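Local coordinates for putative exported protein (Bacteroides fragilis NCTC 9343, PDB 3IEE), which is of unknown function, an all-helical, probably exported protein whose C-terminal part belongs to a DUF3829-like domain family, at residues 245-250 against 255-260. Numbering follows the deposited sequence.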
loop_
_atom_site.group_PDB
_atom_site.type_symbol
_atom_site.label_atom_id
_atom_site.label_comp_id
_atom_site.label_asym_id
_atom_site.label_seq_id
_atom_site.Cartn_x
_atom_site.Cartn_y
_atom_site.Cartn_z
ATOM N N LYS A 245 7.363 10.146 12.677
ATOM C CA LYS A 245 8.415 11.167 12.807
ATOM C C LYS A 245 9.633 10.717 13.615
ATOM O O LYS A 245 10.776 10.974 13.226
ATOM C CB LYS A 245 7.815 12.439 13.380
ATOM C CG LYS A 245 6.996 13.158 12.361
ATOM C CD LYS A 245 6.481 14.419 12.968
ATOM C CE LYS A 245 5.611 15.157 12.024
ATOM N NZ LYS A 245 4.767 16.044 12.852
ATOM N N LYS A 246 9.405 10.009 14.711
ATOM C CA LYS A 246 10.491 9.466 15.540
ATOM C C LYS A 246 11.311 8.396 14.792
ATOM O O LYS A 246 12.556 8.413 14.804
ATOM C CB LYS A 246 9.913 8.921 16.823
ATOM C CG LYS A 246 9.424 9.994 17.749
ATOM C CD LYS A 246 10.512 10.854 18.427
ATOM C CE LYS A 246 9.850 11.780 19.472
ATOM N NZ LYS A 246 10.818 12.614 20.221
ATOM N N VAL A 247 10.624 7.496 14.101
ATOM C CA VAL A 247 11.273 6.483 13.263
ATOM C C VAL A 247 12.090 7.130 12.128
ATOM O O VAL A 247 13.189 6.699 11.825
ATOM C CB VAL A 247 10.208 5.443 12.745
ATOM C CG1 VAL A 247 10.770 4.576 11.607
ATOM C CG2 VAL A 247 9.773 4.557 13.927
ATOM N N ARG A 248 11.562 8.201 11.557
ATOM C CA ARG A 248 12.303 8.958 10.545
ATOM C C ARG A 248 13.566 9.685 11.037
ATOM O O ARG A 248 14.411 10.132 10.211
ATOM C CB ARG A 248 11.368 9.936 9.827
ATOM C CG ARG A 248 10.636 9.250 8.693
ATOM C CD ARG A 248 11.572 9.015 7.461
ATOM N NE ARG A 248 12.037 10.239 6.826
ATOM C CZ ARG A 248 13.292 10.522 6.465
ATOM N NH1 ARG A 248 14.274 9.659 6.628
ATOM N NH2 ARG A 248 13.507 11.674 5.856
ATOM N N GLU A 249 13.743 9.819 12.360
ATOM C CA GLU A 249 15.011 10.304 12.919
ATOM C C GLU A 249 16.103 9.226 13.014
ATOM O O GLU A 249 17.271 9.522 13.300
ATOM C CB GLU A 249 14.787 10.924 14.306
ATOM C CG GLU A 249 13.876 12.106 14.319
ATOM C CD GLU A 249 13.609 12.560 15.755
ATOM O OE1 GLU A 249 14.561 12.600 16.557
ATOM O OE2 GLU A 249 12.458 12.879 16.053
ATOM N N LYS A 250 15.704 7.972 12.839
ATOM C CA LYS A 250 16.606 6.845 12.845
ATOM C C LYS A 250 17.150 6.563 11.440
ATOM O O LYS A 250 16.538 6.937 10.441
ATOM C CB LYS A 250 15.900 5.598 13.348
ATOM C CG LYS A 250 15.294 5.746 14.738
ATOM C CD LYS A 250 14.516 4.448 15.006
ATOM C CE LYS A 250 14.243 4.209 16.372
ATOM N NZ LYS A 250 13.688 2.798 16.527
ATOM N N ASP A 255 12.334 -4.230 11.324
ATOM C CA ASP A 255 11.056 -4.878 11.474
ATOM C C ASP A 255 10.358 -4.437 12.778
ATOM O O ASP A 255 9.154 -4.331 12.792
ATOM C CB ASP A 255 11.246 -6.408 11.472
ATOM C CG ASP A 255 11.329 -7.004 10.071
ATOM O OD1 ASP A 255 11.049 -6.330 9.051
ATOM O OD2 ASP A 255 11.640 -8.206 10.005
ATOM N N ALA A 256 11.112 -4.166 13.846
ATOM C CA ALA A 256 10.471 -3.758 15.122
ATOM C C ALA A 256 9.712 -2.427 14.920
ATOM O O ALA A 256 8.616 -2.223 15.469
ATOM C CB ALA A 256 11.455 -3.614 16.193
ATOM N N ASP A 257 10.371 -1.510 14.209
ATOM C CA ASP A 257 9.755 -0.210 13.893
ATOM C C ASP A 257 8.544 -0.397 12.981
ATOM O O ASP A 257 7.489 0.191 13.236
ATOM C CB ASP A 257 10.792 0.738 13.296
ATOM C CG ASP A 257 11.772 1.279 14.351
ATOM O OD1 ASP A 257 11.427 1.333 15.545
ATOM O OD2 ASP A 257 12.885 1.666 13.984
ATOM N N TYR A 258 8.673 -1.236 11.948
ATOM C CA TYR A 258 7.559 -1.486 11.057
ATOM C C TYR A 258 6.360 -2.040 11.779
ATOM O O TYR A 258 5.239 -1.589 11.602
ATOM C CB TYR A 258 7.950 -2.422 9.915
ATOM C CG TYR A 258 6.783 -2.708 8.966
ATOM C CD1 TYR A 258 6.445 -1.823 7.925
ATOM C CD2 TYR A 258 6.040 -3.868 9.087
ATOM C CE1 TYR A 258 5.418 -2.111 7.052
ATOM C CE2 TYR A 258 4.981 -4.152 8.206
ATOM C CZ TYR A 258 4.685 -3.255 7.186
ATOM O OH TYR A 258 3.603 -3.539 6.353
ATOM N N ASP A 259 6.630 -3.030 12.630
ATOM C CA ASP A 259 5.592 -3.691 13.379
ATOM C C ASP A 259 4.992 -2.713 14.423
ATOM O O ASP A 259 3.808 -2.767 14.712
ATOM C CB ASP A 259 6.179 -4.917 14.049
ATOM C CG ASP A 259 6.575 -6.004 13.039
ATOM O OD1 ASP A 259 6.165 -5.956 11.827
ATOM O OD2 ASP A 259 7.318 -6.898 13.487
HETATM N N MSE A 260 5.803 -1.811 14.978
HETATM C CA MSE A 260 5.259 -0.804 15.888
HETATM C C MSE A 260 4.241 0.060 15.132
HETATM O O MSE A 260 3.124 0.321 15.616
HETATM C CB MSE A 260 6.346 0.105 16.449
HETATM C CG MSE A 260 5.841 1.083 17.454
HETATM SE SE MSE A 260 7.347 2.199 18.063
HETATM C CE MSE A 260 7.821 3.061 16.362
#
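V247 and D257 bring the two neighbouring helices of a helical hairpin to 6.9 Å between their CA atoms, near the loop that joins them; a type I beta turn runs from V247 to K250 near the end of helix 224-247, and the chain then returns in helix 255-268. The pair illustrates how the loop end of a helical hairpin can combine a salt bridge with an apolar contact. Next to the bridge, V247 and D257 lie alongside each other, pointing in opposite directions, with V247 CG2 3.9 Å from D257 CG, while Y189 of helix 169-189 packs on both residues. One turn further along, M260, a selenomethionine, has its CG turned away from the backbone N (chi1 -176°) and bends at chi3 (63°); in one of its two deposited conformers this carries the methyl CE toward V247 CG2, though how closely is doubtful. D257 N is also hydrogen-bonded to OG of S254, the residue just before helix 255-268. K250, the last residue of the turn, reaches across with its chain extended beyond CG. Both carboxylate oxygens of D257 offer it their syn lone pairs, a bidentate grip that should restrain rotation of the carboxylate, with K250 NZ in front of the group, 2.9 Å from both D257 OD1 and OD2.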